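Local coordinates for protein Kif13b (Mus musculus, PDB 5B64) that is a kinesin-family protein that probably transports cargo along microtubules, seen here as a fragment in complex with another protein, at residues N8-R13 and G59-E64; S29-E34 and D116-E121; Y95-E100 and R109-R114. One frame throughout, in Å; residues are numbered along the deposited sequence.

Contact 2 is the buried one of the three, and its centre lies about 9 Å from the centre of the chain; contact 1 is at the surface at one far end, and contact 3 is partly buried towards the other. Helix 9-34 serves both contact 1, through its first turn, and contact 2, through its last turns. Contacts 2 and 3 adjoin: Y30, I31 and E34 pack on Y95, and E34 also meets W98. The chemistry follows the place. Contact 1 joins a weak serine hydrogen bond to leucine packing, contact 2 is apolar across its segments, and contact 3 adds a tyrosine-carboxylate bond to an aromatic pair beside the bound protein.

Contact 1: residues N8-R13 and G59-E64; sequences NNSLMR and GSLLSE
L61 reaches across to S10 and L11 on the opening turn of helix 9-34, so the loop that leads from helix 49-53 into strand 64-71, the middle strand of the three-stranded antiparallel sheet, lies against the start of the long helix. The closest pair of CA atoms, S10 and L61, is 6.1 Å apart. From CB, which points to the helix, the L61 side chain runs with CG anti to its own carbonyl carbon (chi1 -62°), a setting that carries the two methyls over to the helix surface. CB and CG stay back from the helix and the two methyls do the touching. CD1 comes down between two residues: it lies 3.4 Å from S10 OG and 3.5 Å from L11 CG. The same methyl is 3.7 Å from L11 CD2, while L61 CD2 grazes that atom at 4.0 Å, the two leucines crossing at a slant. L11 contributes CG and its CD2 branch.

The polar half belongs to S10. Its CB also points to the loop, and its hydroxyl sits between the backbone N and the carbonyl carbon (chi1 64°), where it faces the loop backbone and takes a weak hydrogen bond from L61 N. S60 lies alongside, with S60 OG 3.5 Å from S10 OG. Farther along, L62 O is bonded to S51 OG, and E64 pairs through its backbone with Q46, at the end of strand 40-46, where strand 64-71 joins the sheet. Crystal neighbours touch L11, S60 and L61, so the lattice may influence these surface side chains. The L61 N to S10 OG bond is long at 3.4 Å but nearly straight, with an N-H...O angle of 164°.

Contact 2: residues S29-E34 and D116-E121; sequences SYIAEE and DPFYDE
F118 lays one face of its ring over the backbone of A32: A32 CA stands 3.9 Å from the ring centroid and 23° off the ring normal, a CH-pi contact. The same residue also touches with its methyl, A32 CB lying 3.6 Å from F118 CD2. I31 comes in differently, at the edge and close to the ring plane, where its CG2 is 3.6 Å from F118 CZ; this branch is anti to the backbone N of I31, and the two side chains cross at about a right angle. On the opposite face of the ring P117 CG sits 4.0 Å above the plane, towards the rim, so the phenyl is sandwiched between proline and helix. The chain beyond helix 106-114 is thereby packed on the C-terminal turns of helix 9-34, and M91 of helix 81-100 also packs against the F118 side chain. An Asx turn shapes this loop: D116 OD1 accepts from F118 N at 3.1 Å, met on its anti side and 27° out of the carboxylate plane, and takes a weak second bond from Y119 N. D116 OD2 makes a salt bridge with R71 of the sheet, which ties the turn to strand 64-71. The backbone O of F118 bonds to Y41 OH, and farther on D120 OD2 makes salt bridges with K83 and R87.

Contact 3: residues Y95-E100 and R109-R114; sequences YQEWKE and RSYFKR
Segments 95-100 and 109-114, of helices 81-100 and 106-114, run roughly antiparallel, 152° between their directions and 11.6 Å apart at closest approach, with the CA atoms of W98 and F112 nearest at 7.5 Å. F112 spans the gap. Its CE1 is 3.4 Å from W98 CA, on the backbone of helix 81-100, and 3.6 Å from W98 CB. W98 turns the edge of its five-membered ring to the face of F112, an edge-to-face pair with centroids 5.1 Å apart and planes at 68°. W98 CD1 lies over the centre of that face, and Y111 CD1 covers the opposite one, so the phenyl is clasped between an indole and a phenol.

Beside this aromatic pair E97 stretches out, CG anti to the backbone N (chi1 -158°) and the chain extended beyond it, and meets Y111 coming from the opposite direction. Y111 OH donates to the syn lone pair of E97 OE2 at 2.6 Å, close to the plane of the tyrosine ring. Both groups have further partners on the bound protein: polar and aromatic side chains for E97 OE1, a basic one for Y111 OH. The arrangement is that of an antiparallel helical hairpin closed by a short linker, both of whose helices contribute to the interface with the other protein.

Contact 1: residues N8-R13 and G59-E64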
loop_
_atom_site.group_PDB
_atom_site.type_symbol
_atom_site.label_atom_id
_atom_site.label_comp_id
_atom_site.label_asym_id
_atom_site.label_seq_id
_atom_site.Cartn_x
_atom_site.Cartn_y
_atom_site.Cartn_z
ATOM N N ASN B 8 47.019 -2.110 5.220
ATOM C CA ASN B 8 46.152 -2.266 4.048
ATOM C C ASN B 8 45.114 -3.379 4.176
ATOM O O ASN B 8 44.373 -3.645 3.229
ATOM C CB ASN B 8 46.971 -2.486 2.764
ATOM N N ASN B 9 45.063 -4.042 5.328
ATOM C CA ASN B 9 44.052 -5.075 5.527
ATOM C C ASN B 9 42.696 -4.419 5.740
ATOM O O ASN B 9 41.662 -4.965 5.356
ATOM C CB ASN B 9 44.407 -5.996 6.698
ATOM C CG ASN B 9 45.707 -6.765 6.471
ATOM O OD1 ASN B 9 45.709 -7.822 5.837
ATOM N ND2 ASN B 9 46.818 -6.236 6.995
ATOM N N SER B 10 42.697 -3.235 6.344
ATOM C CA SER B 10 41.455 -2.485 6.500
ATOM C C SER B 10 40.954 -1.974 5.138
ATOM O O SER B 10 39.751 -1.846 4.928
ATOM C CB SER B 10 41.625 -1.331 7.487
ATOM O OG SER B 10 42.562 -0.392 6.993
ATOM N N LEU B 11 41.884 -1.691 4.227
ATOM C CA LEU B 11 41.554 -1.364 2.841
ATOM C C LEU B 11 40.862 -2.536 2.142
ATOM O O LEU B 11 39.766 -2.400 1.597
ATOM C CB LEU B 11 42.817 -0.976 2.061
ATOM C CG LEU B 11 43.140 0.518 2.007
ATOM C CD1 LEU B 11 44.475 0.800 1.357
ATOM C CD2 LEU B 11 42.043 1.237 1.268
ATOM N N MET B 12 41.516 -3.690 2.156
ATOM C CA MET B 12 40.962 -4.876 1.530
ATOM C C MET B 12 39.628 -5.264 2.169
ATOM O O MET B 12 38.716 -5.722 1.480
ATOM C CB MET B 12 41.966 -6.034 1.595
ATOM N N ARG B 13 39.499 -5.081 3.481
ATOM C CA ARG B 13 38.228 -5.391 4.141
ATOM C C ARG B 13 37.147 -4.402 3.708
ATOM O O ARG B 13 36.051 -4.803 3.336
ATOM C CB ARG B 13 38.360 -5.435 5.672
ATOM N N GLY B 59 46.550 5.146 10.533
ATOM C CA GLY B 59 46.708 4.876 9.111
ATOM C C GLY B 59 45.632 3.945 8.608
ATOM O O GLY B 59 45.437 3.779 7.407
ATOM N N SER B 60 44.923 3.357 9.562
ATOM C CA SER B 60 43.775 2.490 9.332
ATOM C C SER B 60 42.541 3.309 8.938
ATOM O O SER B 60 42.297 4.378 9.500
ATOM C CB SER B 60 43.485 1.733 10.635
ATOM O OG SER B 60 42.797 0.522 10.414
ATOM N N LEU B 61 41.754 2.807 7.987
ATOM C CA LEU B 61 40.494 3.455 7.600
ATOM C C LEU B 61 39.403 3.152 8.603
ATOM O O LEU B 61 39.219 2.003 8.987
ATOM C CB LEU B 61 40.029 2.997 6.211
ATOM C CG LEU B 61 40.982 3.324 5.060
ATOM C CD1 LEU B 61 41.898 2.160 4.817
ATOM C CD2 LEU B 61 40.230 3.674 3.812
ATOM N N LEU B 62 38.672 4.184 9.009
ATOM C CA LEU B 62 37.585 4.038 9.982
ATOM C C LEU B 62 36.252 3.660 9.314
ATOM O O LEU B 62 35.290 3.234 9.977
ATOM C CB LEU B 62 37.403 5.345 10.754
ATOM C CG LEU B 62 38.318 5.694 11.932
ATOM C CD1 LEU B 62 39.666 4.960 11.884
ATOM C CD2 LEU B 62 38.511 7.203 11.988
ATOM N N SER B 63 36.203 3.811 7.996
ATOM C CA SER B 63 34.951 3.659 7.276
ATOM C C SER B 63 34.493 2.241 7.025
ATOM O O SER B 63 35.279 1.302 6.872
ATOM C CB SER B 63 35.001 4.395 5.944
ATOM O OG SER B 63 34.733 5.760 6.156
ATOM N N GLU B 64 33.184 2.119 6.971
ATOM C CA GLU B 64 32.555 0.938 6.444
ATOM C C GLU B 64 31.318 1.423 5.703
ATOM O O GLU B 64 30.891 2.566 5.892
ATOM C CB GLU B 64 32.195 -0.001 7.574
ATOM C CG GLU B 64 31.188 0.561 8.516
ATOM C CD GLU B 64 31.063 -0.304 9.746
ATOM O OE1 GLU B 64 29.930 -0.468 10.261
ATOM O OE2 GLU B 64 32.114 -0.829 10.190
#

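Contact 2: residues S29-E34 and D116-E121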
loop_
_atom_site.group_PDB
_atom_site.type_symbol
_atom_site.label_atom_id
_atom_site.label_comp_id
_atom_site.label_asym_id
_atom_site.label_seq_id
_atom_site.Cartn_x
_atom_site.Cartn_y
_atom_site.Cartn_z
ATOM N N SER B 29 16.690 -2.486 -4.479
ATOM C CA SER B 29 16.061 -1.570 -5.414
ATOM C C SER B 29 15.070 -2.254 -6.340
ATOM O O SER B 29 14.020 -1.691 -6.669
ATOM C CB SER B 29 17.115 -0.846 -6.243
ATOM O OG SER B 29 17.732 0.164 -5.463
ATOM N N TYR B 30 15.405 -3.470 -6.754
ATOM C CA TYR B 30 14.614 -4.170 -7.748
ATOM C C TYR B 30 13.282 -4.653 -7.144
ATOM O O TYR B 30 12.201 -4.493 -7.749
ATOM C CB TYR B 30 15.415 -5.347 -8.314
ATOM C CG TYR B 30 14.571 -6.265 -9.147
ATOM C CD1 TYR B 30 14.131 -7.488 -8.645
ATOM C CD2 TYR B 30 14.174 -5.893 -10.430
ATOM C CE1 TYR B 30 13.315 -8.330 -9.424
ATOM C CE2 TYR B 30 13.377 -6.722 -11.195
ATOM C CZ TYR B 30 12.954 -7.931 -10.688
ATOM O OH TYR B 30 12.163 -8.734 -11.461
ATOM N N ILE B 31 13.375 -5.260 -5.960
ATOM C CA ILE B 31 12.208 -5.772 -5.268
ATOM C C ILE B 31 11.285 -4.621 -4.923
ATOM O O ILE B 31 10.056 -4.719 -5.051
ATOM C CB ILE B 31 12.613 -6.473 -3.977
ATOM C CG1 ILE B 31 13.455 -7.705 -4.304
ATOM C CG2 ILE B 31 11.389 -6.840 -3.172
ATOM C CD1 ILE B 31 14.028 -8.357 -3.120
ATOM N N ALA B 32 11.891 -3.521 -4.499
ATOM C CA ALA B 32 11.133 -2.331 -4.188
ATOM C C ALA B 32 10.376 -1.869 -5.435
ATOM O O ALA B 32 9.208 -1.487 -5.369
ATOM C CB ALA B 32 12.043 -1.255 -3.671
ATOM N N GLU B 33 11.024 -1.939 -6.587
ATOM C CA GLU B 33 10.366 -1.519 -7.818
ATOM C C GLU B 33 9.205 -2.455 -8.159
ATOM O O GLU B 33 8.138 -2.002 -8.589
ATOM C CB GLU B 33 11.375 -1.451 -8.982
ATOM C CG GLU B 33 10.839 -0.781 -10.234
ATOM C CD GLU B 33 10.626 0.725 -10.073
ATOM O OE1 GLU B 33 11.327 1.363 -9.245
ATOM O OE2 GLU B 33 9.758 1.276 -10.786
ATOM N N GLU B 34 9.423 -3.757 -7.970
ATOM C CA GLU B 34 8.416 -4.760 -8.305
ATOM C C GLU B 34 7.159 -4.571 -7.461
ATOM O O GLU B 34 6.025 -4.745 -7.939
ATOM C CB GLU B 34 8.967 -6.176 -8.097
ATOM C CG GLU B 34 9.949 -6.647 -9.165
ATOM C CD GLU B 34 9.351 -6.613 -10.565
ATOM O OE1 GLU B 34 8.628 -7.565 -10.947
ATOM O OE2 GLU B 34 9.606 -5.625 -11.285
ATOM N N ASP B 116 5.644 -2.441 4.026
ATOM C CA ASP B 116 6.761 -1.609 3.589
ATOM C C ASP B 116 8.046 -1.804 4.398
ATOM O O ASP B 116 8.385 -0.988 5.260
ATOM C CB ASP B 116 6.348 -0.146 3.649
ATOM C CG ASP B 116 7.259 0.737 2.853
ATOM O OD1 ASP B 116 8.305 0.238 2.394
ATOM O OD2 ASP B 116 6.934 1.937 2.682
ATOM N N PRO B 117 8.776 -2.887 4.116
ATOM C CA PRO B 117 10.071 -3.078 4.780
ATOM C C PRO B 117 11.167 -2.245 4.099
ATOM O O PRO B 117 12.352 -2.361 4.452
ATOM C CB PRO B 117 10.334 -4.579 4.587
ATOM C CG PRO B 117 9.620 -4.911 3.285
ATOM C CD PRO B 117 8.413 -4.012 3.226
ATOM N N PHE B 118 10.772 -1.417 3.132
ATOM C CA PHE B 118 11.738 -0.729 2.273
ATOM C C PHE B 118 12.143 0.649 2.817
ATOM O O PHE B 118 13.228 1.165 2.514
ATOM C CB PHE B 118 11.208 -0.598 0.836
ATOM C CG PHE B 118 10.809 -1.909 0.200
ATOM C CD1 PHE B 118 9.465 -2.302 0.164
ATOM C CD2 PHE B 118 11.771 -2.755 -0.370
ATOM C CE1 PHE B 118 9.093 -3.517 -0.419
ATOM C CE2 PHE B 118 11.397 -3.975 -0.956
ATOM C CZ PHE B 118 10.063 -4.350 -0.984
ATOM N N TYR B 119 11.279 1.241 3.626
ATOM C CA TYR B 119 11.541 2.580 4.132
ATOM C C TYR B 119 10.873 2.751 5.502
ATOM O O TYR B 119 9.840 2.148 5.776
ATOM C CB TYR B 119 11.056 3.617 3.101
ATOM C CG TYR B 119 11.220 5.052 3.515
ATOM C CD1 TYR B 119 12.439 5.720 3.342
ATOM C CD2 TYR B 119 10.161 5.753 4.087
ATOM C CE1 TYR B 119 12.589 7.046 3.732
ATOM C CE2 TYR B 119 10.309 7.077 4.486
ATOM C CZ TYR B 119 11.515 7.716 4.299
ATOM O OH TYR B 119 11.640 9.026 4.686
ATOM N N ASP B 120 11.473 3.544 6.376
ATOM C CA ASP B 120 10.944 3.679 7.723
ATOM C C ASP B 120 10.320 5.047 7.986
ATOM O O ASP B 120 11.012 6.067 7.982
ATOM C CB ASP B 120 12.018 3.321 8.751
ATOM C CG ASP B 120 12.350 1.828 8.740
ATOM O OD1 ASP B 120 11.546 1.046 8.167
ATOM O OD2 ASP B 120 13.397 1.428 9.298
ATOM N N GLU B 121 9.004 5.050 8.200
ATOM C CA GLU B 121 8.237 6.283 8.412
ATOM C C GLU B 121 8.814 7.149 9.529
ATOM O O GLU B 121 8.863 8.372 9.390
ATOM C CB GLU B 121 6.751 5.981 8.667
#

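Contact 3: residues Y95-E100 and R109-R114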
loop_
_atom_site.group_PDB
_atom_site.type_symbol
_atom_site.label_atom_id
_atom_site.label_comp_id
_atom_site.label_asym_id
_atom_site.label_seq_id
_atom_site.Cartn_x
_atom_site.Cartn_y
_atom_site.Cartn_z
ATOM N N TYR B 95 8.372 -10.474 -1.436
ATOM C CA TYR B 95 8.405 -10.675 -2.869
ATOM C C TYR B 95 7.895 -12.060 -3.281
ATOM O O TYR B 95 7.062 -12.185 -4.179
ATOM C CB TYR B 95 9.831 -10.476 -3.373
ATOM C CG TYR B 95 9.942 -10.588 -4.858
ATOM C CD1 TYR B 95 9.595 -9.521 -5.682
ATOM C CD2 TYR B 95 10.391 -11.766 -5.452
ATOM C CE1 TYR B 95 9.709 -9.619 -7.069
ATOM C CE2 TYR B 95 10.491 -11.878 -6.837
ATOM C CZ TYR B 95 10.150 -10.799 -7.638
ATOM O OH TYR B 95 10.254 -10.908 -9.012
ATOM N N GLN B 96 8.408 -13.100 -2.632
ATOM C CA GLN B 96 8.017 -14.458 -2.975
ATOM C C GLN B 96 6.558 -14.663 -2.597
ATOM O O GLN B 96 5.826 -15.369 -3.276
ATOM C CB GLN B 96 8.907 -15.474 -2.270
ATOM C CG GLN B 96 8.552 -16.900 -2.590
ATOM C CD GLN B 96 9.432 -17.897 -1.846
ATOM O OE1 GLN B 96 9.714 -17.733 -0.653
ATOM N NE2 GLN B 96 9.874 -18.935 -2.550
ATOM N N GLU B 97 6.135 -14.022 -1.515
ATOM C CA GLU B 97 4.738 -14.068 -1.123
ATOM C C GLU B 97 3.858 -13.419 -2.199
ATOM O O GLU B 97 2.788 -13.924 -2.530
ATOM C CB GLU B 97 4.523 -13.391 0.235
ATOM C CG GLU B 97 3.261 -13.863 0.916
ATOM C CD GLU B 97 2.855 -13.021 2.122
ATOM O OE1 GLU B 97 1.722 -13.230 2.644
ATOM O OE2 GLU B 97 3.656 -12.162 2.543
ATOM N N TRP B 98 4.323 -12.295 -2.733
ATOM C CA TRP B 98 3.613 -11.572 -3.771
ATOM C C TRP B 98 3.492 -12.400 -5.048
ATOM O O TRP B 98 2.388 -12.553 -5.587
ATOM C CB TRP B 98 4.337 -10.253 -4.054
ATOM C CG TRP B 98 3.688 -9.414 -5.109
ATOM C CD1 TRP B 98 2.446 -8.855 -5.064
ATOM C CD2 TRP B 98 4.263 -9.017 -6.357
ATOM N NE1 TRP B 98 2.209 -8.138 -6.213
ATOM C CE2 TRP B 98 3.308 -8.227 -7.024
ATOM C CE3 TRP B 98 5.491 -9.261 -6.982
ATOM C CZ2 TRP B 98 3.547 -7.671 -8.280
ATOM C CZ3 TRP B 98 5.727 -8.709 -8.235
ATOM C CH2 TRP B 98 4.762 -7.923 -8.867
ATOM N N LYS B 99 4.629 -12.928 -5.510
ATOM C CA LYS B 99 4.725 -13.749 -6.728
ATOM C C LYS B 99 3.909 -15.043 -6.700
ATOM O O LYS B 99 3.607 -15.619 -7.748
ATOM C CB LYS B 99 6.187 -14.105 -7.012
ATOM C CG LYS B 99 6.922 -13.049 -7.797
ATOM C CD LYS B 99 6.093 -12.667 -9.010
ATOM C CE LYS B 99 6.836 -11.780 -9.991
ATOM N NZ LYS B 99 5.910 -11.360 -11.084
ATOM N N GLU B 100 3.565 -15.502 -5.501
ATOM C CA GLU B 100 2.906 -16.782 -5.342
ATOM C C GLU B 100 1.454 -16.606 -4.940
ATOM O O GLU B 100 0.693 -17.577 -4.905
ATOM C CB GLU B 100 3.645 -17.624 -4.308
ATOM C CG GLU B 100 4.868 -18.315 -4.873
ATOM C CD GLU B 100 5.734 -18.949 -3.799
ATOM O OE1 GLU B 100 5.278 -19.028 -2.627
ATOM O OE2 GLU B 100 6.873 -19.352 -4.138
ATOM N N ARG B 109 -4.900 -7.218 -1.592
ATOM C CA ARG B 109 -4.433 -5.928 -2.111
ATOM C C ARG B 109 -3.910 -5.027 -0.989
ATOM O O ARG B 109 -2.774 -4.553 -1.039
ATOM C CB ARG B 109 -5.554 -5.207 -2.857
ATOM C CG ARG B 109 -5.626 -5.430 -4.356
ATOM C CD ARG B 109 -6.873 -4.745 -4.910
ATOM N NE ARG B 109 -7.857 -5.734 -5.332
ATOM C CZ ARG B 109 -9.140 -5.738 -5.003
ATOM N NH1 ARG B 109 -9.664 -4.795 -4.237
ATOM N NH2 ARG B 109 -9.904 -6.710 -5.452
ATOM N N SER B 110 -4.731 -4.798 0.034
ATOM C CA SER B 110 -4.319 -3.904 1.118
ATOM C C SER B 110 -3.069 -4.416 1.840
ATOM O O SER B 110 -2.174 -3.643 2.182
ATOM C CB SER B 110 -5.455 -3.699 2.117
ATOM O OG SER B 110 -5.117 -2.689 3.066
ATOM N N TYR B 111 -3.018 -5.726 2.061
ATOM C CA TYR B 111 -1.878 -6.329 2.701
ATOM C C TYR B 111 -0.574 -5.953 1.982
ATOM O O TYR B 111 0.366 -5.497 2.614
ATOM C CB TYR B 111 -2.050 -7.847 2.833
ATOM C CG TYR B 111 -0.749 -8.528 3.199
ATOM C CD1 TYR B 111 0.155 -8.917 2.210
ATOM C CD2 TYR B 111 -0.398 -8.738 4.531
ATOM C CE1 TYR B 111 1.349 -9.503 2.530
ATOM C CE2 TYR B 111 0.802 -9.338 4.861
ATOM C CZ TYR B 111 1.674 -9.720 3.853
ATOM O OH TYR B 111 2.884 -10.317 4.149
ATOM N N PHE B 112 -0.519 -6.140 0.669
ATOM C CA PHE B 112 0.675 -5.781 -0.100
ATOM C C PHE B 112 0.896 -4.268 -0.167
ATOM O O PHE B 112 2.043 -3.806 -0.151
ATOM C CB PHE B 112 0.679 -6.433 -1.505
ATOM C CG PHE B 112 0.897 -7.928 -1.465
ATOM C CD1 PHE B 112 2.156 -8.454 -1.183
ATOM C CD2 PHE B 112 -0.167 -8.809 -1.639
ATOM C CE1 PHE B 112 2.352 -9.843 -1.099
ATOM C CE2 PHE B 112 0.021 -10.209 -1.570
ATOM C CZ PHE B 112 1.283 -10.724 -1.296
ATOM N N LYS B 113 -0.188 -3.496 -0.226
ATOM C CA LYS B 113 -0.047 -2.045 -0.307
ATOM C C LYS B 113 0.630 -1.499 0.951
ATOM O O LYS B 113 1.501 -0.635 0.876
ATOM C CB LYS B 113 -1.401 -1.350 -0.518
ATOM C CG LYS B 113 -1.280 0.186 -0.530
ATOM C CD LYS B 113 -2.636 0.896 -0.448
ATOM C CE LYS B 113 -2.800 1.738 0.840
ATOM N NZ LYS B 113 -2.281 3.159 0.775
ATOM N N ARG B 114 0.221 -2.017 2.106
ATOM C CA ARG B 114 0.670 -1.491 3.378
ATOM C C ARG B 114 2.024 -2.039 3.818
ATOM O O ARG B 114 2.686 -1.423 4.650
ATOM C CB ARG B 114 -0.390 -1.740 4.461
ATOM C CG ARG B 114 -1.683 -1.051 4.187
ATOM C CD ARG B 114 -2.628 -1.110 5.351
ATOM N NE ARG B 114 -2.345 -0.135 6.407
ATOM C CZ ARG B 114 -2.668 1.157 6.356
ATOM N NH1 ARG B 114 -3.257 1.674 5.274
ATOM N NH2 ARG B 114 -2.387 1.942 7.392
#